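Local structure of oligogalacturonate lyase (Yersinia enterocolitica subsp. enterocolitica, 3PE7) at residues P121-G126 with E143-D148; Q278-P283 with F325-G330. The protein cleaves oligogalacturonates, short pectin fragments, by beta-elimination in the cytoplasm, and is a metal-binding seven-bladed beta-propeller. All blocks are in the same frame, centred on the assembly; numbering follows the deposited sequence.

Contact 1 (P121-G126 with E143-D148)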
loop_
_atom_site.group_PDB
_atom_site.type_symbol
_atom_site.label_atom_id
_atom_site.label_comp_id
_atom_site.label_asym_id
_atom_site.label_seq_id
_atom_site.Cartn_x
_atom_site.Cartn_y
_atom_site.Cartn_z
ATOM N N PRO A 121 3.206 16.838 16.001
ATOM C CA PRO A 121 3.237 17.562 17.288
ATOM C C PRO A 121 2.311 16.946 18.348
ATOM O O PRO A 121 1.425 16.158 18.014
ATOM C CB PRO A 121 2.852 19.007 16.914
ATOM C CG PRO A 121 2.208 18.933 15.573
ATOM C CD PRO A 121 2.653 17.653 14.899
ATOM N N ALA A 122 2.547 17.317 19.611
ATOM C CA ALA A 122 1.907 16.723 20.803
ATOM C C ALA A 122 0.394 16.558 20.785
ATOM O O ALA A 122 -0.125 15.547 21.274
ATOM C CB ALA A 122 2.298 17.539 22.062
ATOM N N GLU A 123 -0.300 17.563 20.260
ATOM C CA GLU A 123 -1.762 17.631 20.332
ATOM C C GLU A 123 -2.454 16.841 19.226
ATOM O O GLU A 123 -3.676 16.888 19.100
ATOM C CB GLU A 123 -2.215 19.090 20.232
ATOM C CG GLU A 123 -1.978 19.931 21.490
ATOM C CD GLU A 123 -2.727 21.267 21.443
ATOM O OE1 GLU A 123 -2.068 22.326 21.560
ATOM O OE2 GLU A 123 -3.977 21.258 21.297
ATOM N N TRP A 124 -1.656 16.136 18.430
ATOM C CA TRP A 124 -2.130 15.418 17.252
ATOM C C TRP A 124 -1.545 14.005 17.215
ATOM O O TRP A 124 -0.534 13.721 17.865
ATOM C CB TRP A 124 -1.750 16.187 15.977
ATOM C CG TRP A 124 -2.372 17.565 15.917
ATOM C CD1 TRP A 124 -1.885 18.702 16.484
ATOM C CD2 TRP A 124 -3.593 17.924 15.269
ATOM N NE1 TRP A 124 -2.728 19.756 16.235
ATOM C CE2 TRP A 124 -3.792 19.306 15.494
ATOM C CE3 TRP A 124 -4.536 17.217 14.516
ATOM C CZ2 TRP A 124 -4.886 19.997 14.981
ATOM C CZ3 TRP A 124 -5.647 17.896 14.018
ATOM C CH2 TRP A 124 -5.816 19.282 14.258
ATOM N N VAL A 125 -2.210 13.132 16.461
ATOM C CA VAL A 125 -1.777 11.750 16.251
ATOM C C VAL A 125 -1.747 11.481 14.737
ATOM O O VAL A 125 -2.735 11.726 14.037
ATOM C CB VAL A 125 -2.729 10.734 16.937
ATOM C CG1 VAL A 125 -2.189 9.312 16.804
ATOM C CG2 VAL A 125 -2.949 11.088 18.406
ATOM N N GLY A 126 -0.614 10.975 14.254
ATOM C CA GLY A 126 -0.513 10.568 12.850
ATOM C C GLY A 126 -1.486 9.429 12.567
ATOM O O GLY A 126 -1.612 8.493 13.361
ATOM N N GLU A 143 -3.204 13.933 10.118
ATOM C CA GLU A 143 -3.083 14.012 11.576
ATOM C C GLU A 143 -4.460 14.225 12.178
ATOM O O GLU A 143 -5.282 14.976 11.638
ATOM C CB GLU A 143 -2.144 15.152 11.981
ATOM C CG GLU A 143 -0.689 14.911 11.557
ATOM C CD GLU A 143 0.214 16.092 11.821
ATOM O OE1 GLU A 143 -0.266 17.122 12.364
ATOM O OE2 GLU A 143 1.414 15.966 11.500
ATOM N N ILE A 144 -4.726 13.544 13.288
ATOM C CA ILE A 144 -6.033 13.617 13.946
ATOM C C ILE A 144 -5.823 14.226 15.327
ATOM O O ILE A 144 -4.838 13.913 15.995
ATOM C CB ILE A 144 -6.681 12.211 14.072
ATOM C CG1 ILE A 144 -6.820 11.578 12.670
ATOM C CG2 ILE A 144 -8.026 12.289 14.838
ATOM C CD1 ILE A 144 -7.618 10.247 12.595
ATOM N N ARG A 145 -6.715 15.122 15.736
ATOM C CA ARG A 145 -6.550 15.766 17.031
ATOM C C ARG A 145 -6.553 14.685 18.109
ATOM O O ARG A 145 -7.388 13.786 18.074
ATOM C CB ARG A 145 -7.658 16.797 17.279
ATOM C CG ARG A 145 -7.312 17.745 18.405
ATOM C CD ARG A 145 -8.433 18.735 18.706
ATOM N NE ARG A 145 -8.704 19.643 17.592
ATOM C CZ ARG A 145 -7.925 20.668 17.234
ATOM N NH1 ARG A 145 -6.804 20.942 17.892
ATOM N NH2 ARG A 145 -8.281 21.437 16.210
ATOM N N ARG A 146 -5.608 14.768 19.041
ATOM C CA ARG A 146 -5.467 13.733 20.082
ATOM C C ARG A 146 -6.779 13.484 20.835
ATOM O O ARG A 146 -7.130 12.336 21.122
ATOM C CB ARG A 146 -4.360 14.092 21.080
ATOM C CG ARG A 146 -4.179 13.027 22.177
ATOM C CD ARG A 146 -3.050 13.357 23.125
ATOM N NE ARG A 146 -1.765 13.373 22.436
ATOM C CZ ARG A 146 -1.091 12.292 22.053
ATOM N NH1 ARG A 146 -1.571 11.075 22.271
ATOM N NH2 ARG A 146 0.071 12.441 21.431
ATOM N N GLU A 147 -7.476 14.569 21.177
ATOM C CA GLU A 147 -8.776 14.511 21.854
ATOM C C GLU A 147 -9.778 13.631 21.132
ATOM O O GLU A 147 -10.655 13.017 21.763
ATOM C CB GLU A 147 -9.382 15.913 21.937
ATOM C CG GLU A 147 -9.506 16.509 23.304
ATOM C CD GLU A 147 -10.595 17.575 23.315
ATOM O OE1 GLU A 147 -11.453 17.566 24.239
ATOM O OE2 GLU A 147 -10.610 18.397 22.365
ATOM N N ASP A 148 -9.659 13.597 19.804
ATOM C CA ASP A 148 -10.589 12.873 18.944
ATOM C C ASP A 148 -10.071 11.491 18.555
ATOM O O ASP A 148 -10.820 10.692 17.993
ATOM C CB ASP A 148 -10.845 13.667 17.664
ATOM C CG ASP A 148 -11.633 14.930 17.909
ATOM O OD1 ASP A 148 -12.212 15.072 19.016
ATOM O OD2 ASP A 148 -11.694 15.778 16.986
#

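Contact 2 (Q278-P283 with F325-G330)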
loop_
_atom_site.group_PDB
_atom_site.type_symbol
_atom_site.label_atom_id
_atom_site.label_comp_id
_atom_site.label_asym_id
_atom_site.label_seq_id
_atom_site.Cartn_x
_atom_site.Cartn_y
_atom_site.Cartn_z
ATOM N N GLN A 278 -15.981 2.604 -16.869
ATOM C CA GLN A 278 -15.913 1.204 -16.469
ATOM C C GLN A 278 -14.975 0.457 -17.412
ATOM O O GLN A 278 -15.172 0.453 -18.635
ATOM C CB GLN A 278 -17.307 0.569 -16.502
ATOM C CG GLN A 278 -17.336 -0.858 -16.016
ATOM C CD GLN A 278 -18.728 -1.462 -16.072
ATOM O OE1 GLN A 278 -19.633 -1.031 -15.367
ATOM N NE2 GLN A 278 -18.892 -2.472 -16.899
ATOM N N LEU A 279 -13.958 -0.176 -16.848
ATOM C CA LEU A 279 -12.962 -0.861 -17.661
ATOM C C LEU A 279 -13.284 -2.338 -17.850
ATOM O O LEU A 279 -13.239 -2.846 -18.977
ATOM C CB LEU A 279 -11.556 -0.665 -17.074
ATOM C CG LEU A 279 -11.111 0.785 -16.861
ATOM C CD1 LEU A 279 -9.695 0.825 -16.284
ATOM C CD2 LEU A 279 -11.201 1.605 -18.170
ATOM N N THR A 280 -13.601 -3.024 -16.749
ATOM C CA THR A 280 -13.822 -4.478 -16.786
ATOM C C THR A 280 -14.439 -4.969 -15.482
ATOM O O THR A 280 -14.407 -4.279 -14.463
ATOM C CB THR A 280 -12.512 -5.268 -17.086
ATOM O OG1 THR A 280 -12.827 -6.655 -17.268
ATOM C CG2 THR A 280 -11.478 -5.124 -15.940
ATOM N N SER A 281 -15.028 -6.163 -15.524
ATOM C CA SER A 281 -15.521 -6.801 -14.320
ATOM C C SER A 281 -14.327 -7.518 -13.687
ATOM O O SER A 281 -13.313 -7.742 -14.354
ATOM C CB SER A 281 -16.630 -7.796 -14.672
ATOM O OG SER A 281 -16.129 -8.762 -15.576
ATOM N N MET A 282 -14.421 -7.853 -12.402
ATOM C CA MET A 282 -13.350 -8.584 -11.729
ATOM C C MET A 282 -13.945 -9.495 -10.647
ATOM O O MET A 282 -15.036 -9.219 -10.149
ATOM C CB MET A 282 -12.363 -7.596 -11.085
ATOM C CG MET A 282 -12.986 -6.772 -9.980
ATOM S SD MET A 282 -11.872 -5.628 -9.144
ATOM C CE MET A 282 -10.468 -6.647 -8.694
ATOM N N PRO A 283 -13.228 -10.566 -10.273
ATOM C CA PRO A 283 -13.620 -11.271 -9.061
ATOM C C PRO A 283 -13.405 -10.374 -7.851
ATOM O O PRO A 283 -12.599 -9.429 -7.900
ATOM C CB PRO A 283 -12.640 -12.458 -8.981
ATOM C CG PRO A 283 -11.835 -12.430 -10.183
ATOM C CD PRO A 283 -11.960 -11.077 -10.823
ATOM N N PHE A 325 -4.973 -8.794 -14.639
ATOM C CA PHE A 325 -5.888 -8.239 -15.633
ATOM C C PHE A 325 -5.069 -7.571 -16.711
ATOM O O PHE A 325 -4.304 -6.648 -16.427
ATOM C CB PHE A 325 -6.848 -7.231 -14.980
ATOM C CG PHE A 325 -7.556 -7.778 -13.779
ATOM C CD1 PHE A 325 -8.746 -8.488 -13.918
ATOM C CD2 PHE A 325 -7.016 -7.623 -12.513
ATOM C CE1 PHE A 325 -9.393 -9.014 -12.803
ATOM C CE2 PHE A 325 -7.649 -8.146 -11.391
ATOM C CZ PHE A 325 -8.833 -8.844 -11.527
ATOM N N ASN A 326 -5.178 -8.079 -17.944
ATOM C CA ASN A 326 -4.499 -7.463 -19.080
ATOM C C ASN A 326 -5.424 -6.413 -19.671
ATOM O O ASN A 326 -6.463 -6.724 -20.267
ATOM C CB ASN A 326 -4.090 -8.532 -20.111
ATOM C CG ASN A 326 -3.298 -7.957 -21.280
ATOM O OD1 ASN A 326 -3.531 -6.827 -21.719
ATOM N ND2 ASN A 326 -2.375 -8.757 -21.811
ATOM N N MET A 327 -5.055 -5.152 -19.458
ATOM C CA MET A 327 -5.941 -4.048 -19.773
ATOM C C MET A 327 -5.892 -3.672 -21.252
ATOM O O MET A 327 -6.686 -2.868 -21.707
ATOM C CB MET A 327 -5.637 -2.834 -18.883
ATOM C CG MET A 327 -5.553 -3.137 -17.371
ATOM S SD MET A 327 -7.014 -3.919 -16.636
ATOM C CE MET A 327 -8.227 -2.601 -16.860
ATOM N N LYS A 328 -4.952 -4.238 -21.998
ATOM C CA LYS A 328 -4.887 -3.997 -23.443
ATOM C C LYS A 328 -5.840 -4.939 -24.173
ATOM O O LYS A 328 -6.485 -4.543 -25.159
ATOM C CB LYS A 328 -3.468 -4.203 -23.963
ATOM C CG LYS A 328 -2.509 -3.074 -23.671
ATOM C CD LYS A 328 -1.141 -3.406 -24.246
ATOM C CE LYS A 328 -0.111 -2.349 -23.873
ATOM N NZ LYS A 328 1.241 -2.796 -24.303
ATOM N N ASN A 329 -5.892 -6.170 -23.654
ATOM C CA ASN A 329 -6.629 -7.330 -24.160
ATOM C C ASN A 329 -8.066 -7.395 -23.631
ATOM O O ASN A 329 -8.959 -7.958 -24.273
ATOM C CB ASN A 329 -5.943 -8.592 -23.586
ATOM C CG ASN A 329 -4.950 -9.229 -24.538
ATOM O OD1 ASN A 329 -3.929 -8.634 -24.907
ATOM N ND2 ASN A 329 -5.221 -10.467 -24.912
ATOM N N GLY A 330 -8.265 -6.888 -22.416
ATOM C CA GLY A 330 -9.487 -7.152 -21.682
ATOM C C GLY A 330 -9.554 -8.563 -21.120
ATOM O O GLY A 330 -10.633 -9.033 -20.759
HETATM O O HOH W 1 -12.876 -7.401 -19.787
#

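Contact 1 (P121-G126 with E143-D148)
Trp124 lays its indole against Arg145 of the neighbouring strand. The two form a non-hydrogen-bonded antiparallel pair whose side chains diverge. CG of Trp124 stands anti to its carbonyl carbon (chi1 -61°). Arg145 CA lies over one face of the ring, offset toward the rim. Arg145 CB sits over the six-membered ring, 4.3 Å from its centroid, a CH-pi contact. The Arg145 chain bends at chi3. Trp124 CH2 lies over one face of its guanidinium, offset toward the rim, and Arg145 NH1 is 3.6 Å from Trp124 CZ2. The two planes are 49° apart, so this is not a parallel stack. Arg169, on the next strand, makes a cation-pi contact with Trp124.

The Glu143 chain is extended beyond CG and crosses the side chains of Trp124 and Pro121 at about a right angle. Its OE1 lies 4.0 Å from Trp124 CB and 3.9 Å from Pro121 CD. OE1 also pairs with Arg169 in a salt bridge, and OE2 hydrogen-bonds Tyr118 OH.

Just past the strand end, Arg146 binds the turn of the other segment. Its NE (3.0 Å) and NH2 (3.1 Å) grip Ala122 O side-on, in the guanidinium plane. Arg146 N also donates to Glu123 O at 2.9 Å, with a nearly straight N-H...O angle of 174°. Val125 and Ile144 exchange two backbone bonds and form the hydrogen-bonded pair. Val125 CG2 lies over one face of the Arg146 guanidinium.

One residue, Arg146, thus binds two carbonyls of the type I turn Pro121 to Trp124, Ala122 O by its side chain and Glu123 O by its backbone N.

Contact 2 (Q278-P283 with F325-G330)
Met282 and Phe325 pack side chain to side chain, Met282 CG standing between its backbone N and carbonyl carbon (chi1 65°) and Phe325 CG anti to its own carbonyl carbon (chi1 -52°). The two side chains cross at about a right angle. Met282 CB is 3.7 Å from Phe325 CE1. The Met282 chain bends at chi3, and its CE comes within 3.9 Å of Phe325 CZ. Pro283 reaches the same ring from its edge. Its CD lies near the ring plane, 3.8 Å from Phe325 CE1, and the two side chains meet tip to tip. Met297 and Gln332, on the strands flanking 321-326, also touch Phe325.

Met327 makes a second apolar patch. It is bent at chi2 and chi3, and its CE reaches Leu279, the two side chains crossing at about a right angle. Met327 CE lies 3.8 Å from Leu279 CD1 and 4.2 Å from Thr280 CG2. The strand has a classic bulge here, with Leu279 and Thr280 opposite Ile266.

A water bridges the segments: its oxygen is 2.6 Å from Thr280 OG1, and it donates to Gly330 O at 2.9 Å. On the other segment, Asn326 OD1 accepts from the backbone N of Lys328 and of Asn329, forming an Asx turn and an Asx motif in the bend after the strand, with Asn329 N above the carbonyl plane. Asn326 ND2 bonds to Val386 O near the C-terminus.

Strand 276-285 is an outermost strand of its four-stranded sheet. Residues 325-326 end strand 321-326 of the next sheet, and 327-330 form the bend toward strand 331-337. Side-chain packing between successive sheets, with no shared backbone ladder, is typical of neighbouring blades in a beta-propeller.

In the fold
Contact 1 comes first along the chain and closes before contact 2 opens. Their centres are about 41 Å apart, and their nearest atoms are about 27 Å apart. They lie on opposite sides of the chain's centre and share no sheet. Contact 1 stays within one antiparallel sheet, where it pairs strands 124-132 and 138-145 of a hairpin. Contact 2 joins two sheets, from strand 276-285 to the end of strand 321-326. In the seven-bladed propeller, one is a joint within a blade, the other a joint between blades. Contact 1 is away from the annotated metal sites. In contact 2, the Met282 side chain is about 13 Å from the bound manganese.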